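Local coordinates for protein putative DsbA oxidoreductase SCO1869 (Streptomyces coelicolor A3, PDB 3GL5) that probably acts as a thiol-disulfide oxidoreductase of the DsbA type, with a thioredoxin-like domain and a CxxC disulfide at a helix start, at residues G19-H32 against A198-W212. Sequence-based numbering, arbitrary orientation. Where two conformers were deposited one is given.
Sequences GKARFEKALAAFPH and AQPAEVFTQALTQAW
F204 pushes its ring as a knob into the hole between G19, R22, F23 and A26, where the short helical segments cross at -54° with axes 8.2 Å apart. Over one face of that ring sits F23 CB, and the F23 ring turns its edge to the same face in a T-shaped pair, planes at 88°. Small residues let the backbones close in: A26 CB is 3.4 Å from F204 CB and also meets A201 CB, while G19 CA lies 3.7 Å from A198 CB. L208 follows one turn after F204, its CD1 against L27 and its CB over the centre of the F30 ring, 3.7 Å from the centroid.

Further along, F30 and H32 form an aromatic cluster with W212. With CG anti to the backbone N, F30 lies flat on L208 and presents its edge to W212 CB and T209 OG1. H32 stacks offset on the five-membered ring of W212, planes 10° apart, and its CB covers the six-membered ring.

Polar contact is slight. R22 NH1 gives A198 O a weak, bent bond of 2.9 Å, whereas its NE and NH2 turn to E86 and Q82.

F23 and L208 also reach strand 3-9, placing helix 14-28, whose start carries the C13-C16 disulfide, and helix 201-213 on one side of the thioredoxin-like sheet. With one weak hydrogen bond between the segments, mainly apolar and aromatic packing holds the two helices together.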
loop_
_atom_site.group_PDB
_atom_site.type_symbol
_atom_site.label_atom_id
_atom_site.label_comp_id
_atom_site.label_asym_id
_atom_site.label_seq_id
_atom_site.Cartn_x
_atom_site.Cartn_y
_atom_site.Cartn_z
ATOM N N GLY A 19 -19.479 -6.905 8.109
ATOM C CA GLY A 19 -18.158 -7.212 8.686
ATOM C C GLY A 19 -17.145 -6.072 8.684
ATOM O O GLY A 19 -16.224 -6.003 9.544
ATOM N N LYS A 20 -17.266 -5.170 7.724
ATOM C CA LYS A 20 -16.375 -4.029 7.713
ATOM C C LYS A 20 -16.625 -3.170 8.976
ATOM O O LYS A 20 -15.693 -2.761 9.666
ATOM C CB LYS A 20 -16.565 -3.174 6.453
ATOM C CG LYS A 20 -15.655 -1.896 6.506
ATOM C CD LYS A 20 -15.419 -1.337 5.134
ATOM C CE LYS A 20 -16.223 -0.134 4.926
ATOM N NZ LYS A 20 -15.557 0.988 5.665
ATOM N N ALA A 21 -17.902 -2.943 9.279
ATOM C CA ALA A 21 -18.293 -2.115 10.423
ATOM C C ALA A 21 -17.901 -2.792 11.728
ATOM O O ALA A 21 -17.430 -2.127 12.681
ATOM C CB ALA A 21 -19.779 -1.842 10.391
ATOM N N ARG A 22 -18.067 -4.113 11.774
ATOM C CA ARG A 22 -17.695 -4.882 12.969
ATOM C C ARG A 22 -16.187 -4.802 13.244
ATOM O O ARG A 22 -15.765 -4.620 14.385
ATOM C CB ARG A 22 -18.181 -6.334 12.872
ATOM C CG ARG A 22 -19.496 -6.511 13.480
ATOM C CD ARG A 22 -20.067 -7.889 13.287
ATOM N NE ARG A 22 -21.522 -7.880 13.420
ATOM C CZ ARG A 22 -22.290 -8.942 13.177
ATOM N NH1 ARG A 22 -21.756 -10.075 12.766
ATOM N NH2 ARG A 22 -23.601 -8.873 13.307
ATOM N N PHE A 23 -15.396 -4.921 12.182
ATOM C CA PHE A 23 -13.968 -4.811 12.280
ATOM C C PHE A 23 -13.555 -3.435 12.749
ATOM O O PHE A 23 -12.621 -3.307 13.562
ATOM C CB PHE A 23 -13.280 -5.072 10.941
ATOM C CG PHE A 23 -11.822 -4.773 10.987
ATOM C CD1 PHE A 23 -10.948 -5.644 11.623
ATOM C CD2 PHE A 23 -11.336 -3.562 10.492
ATOM C CE1 PHE A 23 -9.612 -5.348 11.725
ATOM C CE2 PHE A 23 -9.986 -3.246 10.590
ATOM C CZ PHE A 23 -9.118 -4.141 11.182
ATOM N N GLU A 24 -14.192 -2.406 12.195
ATOM C CA GLU A 24 -13.800 -1.052 12.511
ATOM C C GLU A 24 -14.118 -0.766 13.975
ATOM O O GLU A 24 -13.321 -0.151 14.731
ATOM C CB GLU A 24 -14.520 -0.077 11.593
ATOM C CG GLU A 24 -13.865 0.043 10.209
ATOM C CD GLU A 24 -14.755 0.722 9.176
ATOM O OE1 GLU A 24 -15.836 1.255 9.524
ATOM O OE2 GLU A 24 -14.393 0.698 7.985
ATOM N N LYS A 25 -15.278 -1.254 14.393
ATOM C CA LYS A 25 -15.653 -1.123 15.783
ATOM C C LYS A 25 -14.585 -1.796 16.670
ATOM O O LYS A 25 -14.149 -1.212 17.640
ATOM C CB LYS A 25 -17.076 -1.647 16.008
ATOM C CG LYS A 25 -17.395 -1.970 17.457
ATOM C CD LYS A 25 -18.791 -2.580 17.628
ATOM C CE LYS A 25 -19.723 -1.561 18.235
ATOM N NZ LYS A 25 -20.745 -2.166 19.181
ATOM N N ALA A 26 -14.130 -2.990 16.300
ATOM C CA ALA A 26 -13.099 -3.701 17.065
ATOM C C ALA A 26 -11.773 -2.940 17.041
ATOM O O ALA A 26 -11.029 -2.889 18.048
ATOM C CB ALA A 26 -12.900 -5.093 16.498
ATOM N N LEU A 27 -11.468 -2.343 15.895
ATOM C CA LEU A 27 -10.207 -1.671 15.739
ATOM C C LEU A 27 -10.137 -0.403 16.653
ATOM O O LEU A 27 -9.082 -0.098 17.256
ATOM C CB LEU A 27 -9.986 -1.340 14.260
ATOM C CG LEU A 27 -8.723 -0.532 13.990
ATOM C CD1 LEU A 27 -7.529 -1.292 14.577
ATOM C CD2 LEU A 27 -8.503 -0.165 12.485
ATOM N N ALA A 28 -11.264 0.312 16.742
ATOM C CA ALA A 28 -11.369 1.508 17.560
ATOM C C ALA A 28 -11.213 1.204 19.043
ATOM O O ALA A 28 -10.765 2.048 19.809
ATOM C CB ALA A 28 -12.647 2.247 17.281
ATOM N N ALA A 29 -11.495 -0.020 19.454
ATOM C CA ALA A 29 -11.280 -0.364 20.855
ATOM C C ALA A 29 -9.968 -1.115 21.060
ATOM O O ALA A 29 -9.658 -1.492 22.169
ATOM C CB ALA A 29 -12.454 -1.170 21.397
ATOM N N PHE A 30 -9.195 -1.337 20.001
ATOM C CA PHE A 30 -7.893 -2.035 20.120
ATOM C C PHE A 30 -6.802 -1.083 20.688
ATOM O O PHE A 30 -6.698 0.038 20.207
ATOM C CB PHE A 30 -7.475 -2.571 18.742
ATOM C CG PHE A 30 -6.169 -3.314 18.731
ATOM C CD1 PHE A 30 -5.963 -4.412 19.575
ATOM C CD2 PHE A 30 -5.169 -2.941 17.850
ATOM C CE1 PHE A 30 -4.756 -5.101 19.550
ATOM C CE2 PHE A 30 -3.974 -3.606 17.802
ATOM C CZ PHE A 30 -3.756 -4.706 18.661
ATOM N N PRO A 31 -6.005 -1.535 21.710
ATOM C CA PRO A 31 -4.975 -0.716 22.356
ATOM C C PRO A 31 -3.854 -0.271 21.425
ATOM O O PRO A 31 -3.189 0.690 21.733
ATOM C CB PRO A 31 -4.401 -1.638 23.444
ATOM C CG PRO A 31 -5.459 -2.540 23.771
ATOM C CD PRO A 31 -6.126 -2.830 22.413
ATOM N N HIS A 32 -3.649 -0.929 20.289
ATOM C CA HIS A 32 -2.615 -0.450 19.370
ATOM C C HIS A 32 -3.154 -0.091 18.026
ATOM O O HIS A 32 -2.490 -0.322 17.022
ATOM C CB HIS A 32 -1.527 -1.487 19.199
ATOM C CG HIS A 32 -0.861 -1.845 20.482
ATOM N ND1 HIS A 32 0.111 -1.056 21.056
ATOM C CD2 HIS A 32 -1.056 -2.885 21.328
ATOM C CE1 HIS A 32 0.507 -1.611 22.189
ATOM N NE2 HIS A 32 -0.179 -2.726 22.370
ATOM N N ALA A 198 -18.052 -12.300 8.828
ATOM C CA ALA A 198 -18.440 -11.182 9.702
ATOM C C ALA A 198 -18.518 -11.614 11.179
ATOM O O ALA A 198 -19.584 -11.737 11.785
ATOM C CB ALA A 198 -19.757 -10.554 9.246
ATOM N N GLN A 199 -17.349 -11.810 11.752
ATOM C CA GLN A 199 -17.182 -12.204 13.134
ATOM C C GLN A 199 -17.649 -11.093 14.132
ATOM O O GLN A 199 -17.733 -9.899 13.756
ATOM C CB GLN A 199 -15.700 -12.514 13.311
ATOM C CG GLN A 199 -15.189 -13.635 12.396
ATOM C CD GLN A 199 -15.220 -15.011 13.083
ATOM O OE1 GLN A 199 -14.721 -15.161 14.200
ATOM N NE2 GLN A 199 -15.804 -16.015 12.411
ATOM N N PRO A 200 -17.968 -11.482 15.391
ATOM C CA PRO A 200 -18.200 -10.523 16.491
ATOM C C PRO A 200 -17.014 -9.589 16.653
ATOM O O PRO A 200 -15.867 -10.002 16.461
ATOM C CB PRO A 200 -18.304 -11.425 17.750
ATOM C CG PRO A 200 -18.711 -12.801 17.240
ATOM C CD PRO A 200 -18.311 -12.877 15.761
ATOM N N ALA A 201 -17.249 -8.343 17.021
ATOM C CA ALA A 201 -16.111 -7.449 17.200
ATOM C C ALA A 201 -15.124 -8.061 18.190
ATOM O O ALA A 201 -13.915 -7.771 18.113
ATOM C CB ALA A 201 -16.553 -6.021 17.625
ATOM N N GLU A 202 -15.656 -8.919 19.076
ATOM C CA GLU A 202 -14.903 -9.705 20.086
ATOM C C GLU A 202 -13.809 -10.553 19.507
ATOM O O GLU A 202 -12.670 -10.512 19.999
ATOM C CB GLU A 202 -15.807 -10.665 20.907
ATOM C CG GLU A 202 -16.848 -9.977 21.735
ATOM C CD GLU A 202 -16.432 -8.550 22.079
ATOM O OE1 GLU A 202 -15.278 -8.345 22.534
ATOM O OE2 GLU A 202 -17.258 -7.633 21.865
ATOM N N VAL A 203 -14.169 -11.356 18.511
ATOM C CA VAL A 203 -13.198 -12.163 17.813
ATOM C C VAL A 203 -12.180 -11.227 17.141
ATOM O O VAL A 203 -10.969 -11.393 17.351
ATOM C CB VAL A 203 -13.857 -13.126 16.819
ATOM C CG1 VAL A 203 -12.821 -14.028 16.214
ATOM C CG2 VAL A 203 -14.914 -13.972 17.541
ATOM N N PHE A 204 -12.664 -10.219 16.402
ATOM C CA PHE A 204 -11.751 -9.267 15.740
ATOM C C PHE A 204 -10.742 -8.662 16.729
ATOM O O PHE A 204 -9.541 -8.645 16.489
ATOM C CB PHE A 204 -12.517 -8.172 15.030
ATOM C CG PHE A 204 -13.133 -8.608 13.755
ATOM C CD1 PHE A 204 -12.389 -9.325 12.819
ATOM C CD2 PHE A 204 -14.452 -8.324 13.486
ATOM C CE1 PHE A 204 -12.956 -9.729 11.614
ATOM C CE2 PHE A 204 -15.046 -8.738 12.290
ATOM C CZ PHE A 204 -14.290 -9.426 11.350
ATOM N N THR A 205 -11.251 -8.206 17.870
ATOM C CA THR A 205 -10.413 -7.699 18.937
ATOM C C THR A 205 -9.332 -8.711 19.327
ATOM O O THR A 205 -8.140 -8.381 19.339
ATOM C CB THR A 205 -11.314 -7.230 20.119
ATOM O OG1 THR A 205 -11.715 -5.881 19.850
ATOM C CG2 THR A 205 -10.600 -7.286 21.466
ATOM N N GLN A 206 -9.780 -9.933 19.630
ATOM C CA GLN A 206 -8.922 -11.088 19.912
ATOM C C GLN A 206 -7.853 -11.303 18.847
ATOM O O GLN A 206 -6.663 -11.432 19.169
ATOM C CB GLN A 206 -9.772 -12.358 20.024
ATOM C CG GLN A 206 -9.028 -13.636 19.656
ATOM C CD GLN A 206 -7.823 -13.900 20.553
ATOM O OE1 GLN A 206 -7.778 -13.450 21.703
ATOM N NE2 GLN A 206 -6.843 -14.640 20.033
ATOM N N ALA A 207 -8.299 -11.340 17.589
ATOM C CA ALA A 207 -7.432 -11.535 16.420
ATOM C C ALA A 207 -6.372 -10.423 16.328
ATOM O O ALA A 207 -5.193 -10.715 16.196
ATOM C CB ALA A 207 -8.252 -11.600 15.120
ATOM N N LEU A 208 -6.789 -9.173 16.415
ATOM C CA LEU A 208 -5.839 -8.058 16.488
ATOM C C LEU A 208 -4.788 -8.271 17.586
ATOM O O LEU A 208 -3.593 -8.108 17.353
ATOM C CB LEU A 208 -6.582 -6.739 16.705
ATOM C CG LEU A 208 -7.377 -6.238 15.499
ATOM C CD1 LEU A 208 -8.442 -5.150 15.806
ATOM C CD2 LEU A 208 -6.423 -5.769 14.436
ATOM N N THR A 209 -5.235 -8.703 18.761
ATOM C CA THR A 209 -4.367 -8.753 19.940
ATOM C C THR A 209 -3.358 -9.852 19.850
ATOM O O THR A 209 -2.194 -9.671 20.189
ATOM C CB THR A 209 -5.189 -8.909 21.216
ATOM O OG1 THR A 209 -5.893 -7.686 21.426
ATOM C CG2 THR A 209 -4.295 -9.190 22.430
ATOM N N GLN A 210 -3.823 -10.995 19.372
ATOM C CA GLN A 210 -2.994 -12.157 19.159
ATOM C C GLN A 210 -1.975 -11.869 18.072
ATOM O O GLN A 210 -0.790 -12.125 18.242
ATOM C CB GLN A 210 -3.882 -13.335 18.755
ATOM C CG GLN A 210 -3.318 -14.675 19.117
ATOM C CD GLN A 210 -4.247 -15.793 18.724
ATOM O OE1 GLN A 210 -5.446 -15.582 18.544
ATOM N NE2 GLN A 210 -3.700 -16.989 18.582
ATOM N N ALA A 211 -2.454 -11.309 16.967
ATOM C CA ALA A 211 -1.621 -10.982 15.807
ATOM C C ALA A 211 -0.556 -9.998 16.241
ATOM O O ALA A 211 0.634 -10.236 16.011
ATOM C CB ALA A 211 -2.453 -10.390 14.682
ATOM N N TRP A 212 -0.981 -8.916 16.895
ATOM C CA TRP A 212 -0.034 -7.955 17.461
ATOM C C TRP A 212 0.913 -8.637 18.439
ATOM O O TRP A 212 2.129 -8.503 18.338
ATOM C CB TRP A 212 -0.780 -6.857 18.192
ATOM C CG TRP A 212 0.092 -5.739 18.626
ATOM C CD1 TRP A 212 0.732 -5.606 19.845
ATOM C CD2 TRP A 212 0.413 -4.569 17.869
ATOM N NE1 TRP A 212 1.435 -4.425 19.869
ATOM C CE2 TRP A 212 1.255 -3.767 18.675
ATOM C CE3 TRP A 212 0.071 -4.118 16.584
ATOM C CZ2 TRP A 212 1.766 -2.536 18.237
ATOM C CZ3 TRP A 212 0.574 -2.892 16.145
ATOM C CH2 TRP A 212 1.417 -2.117 16.970
#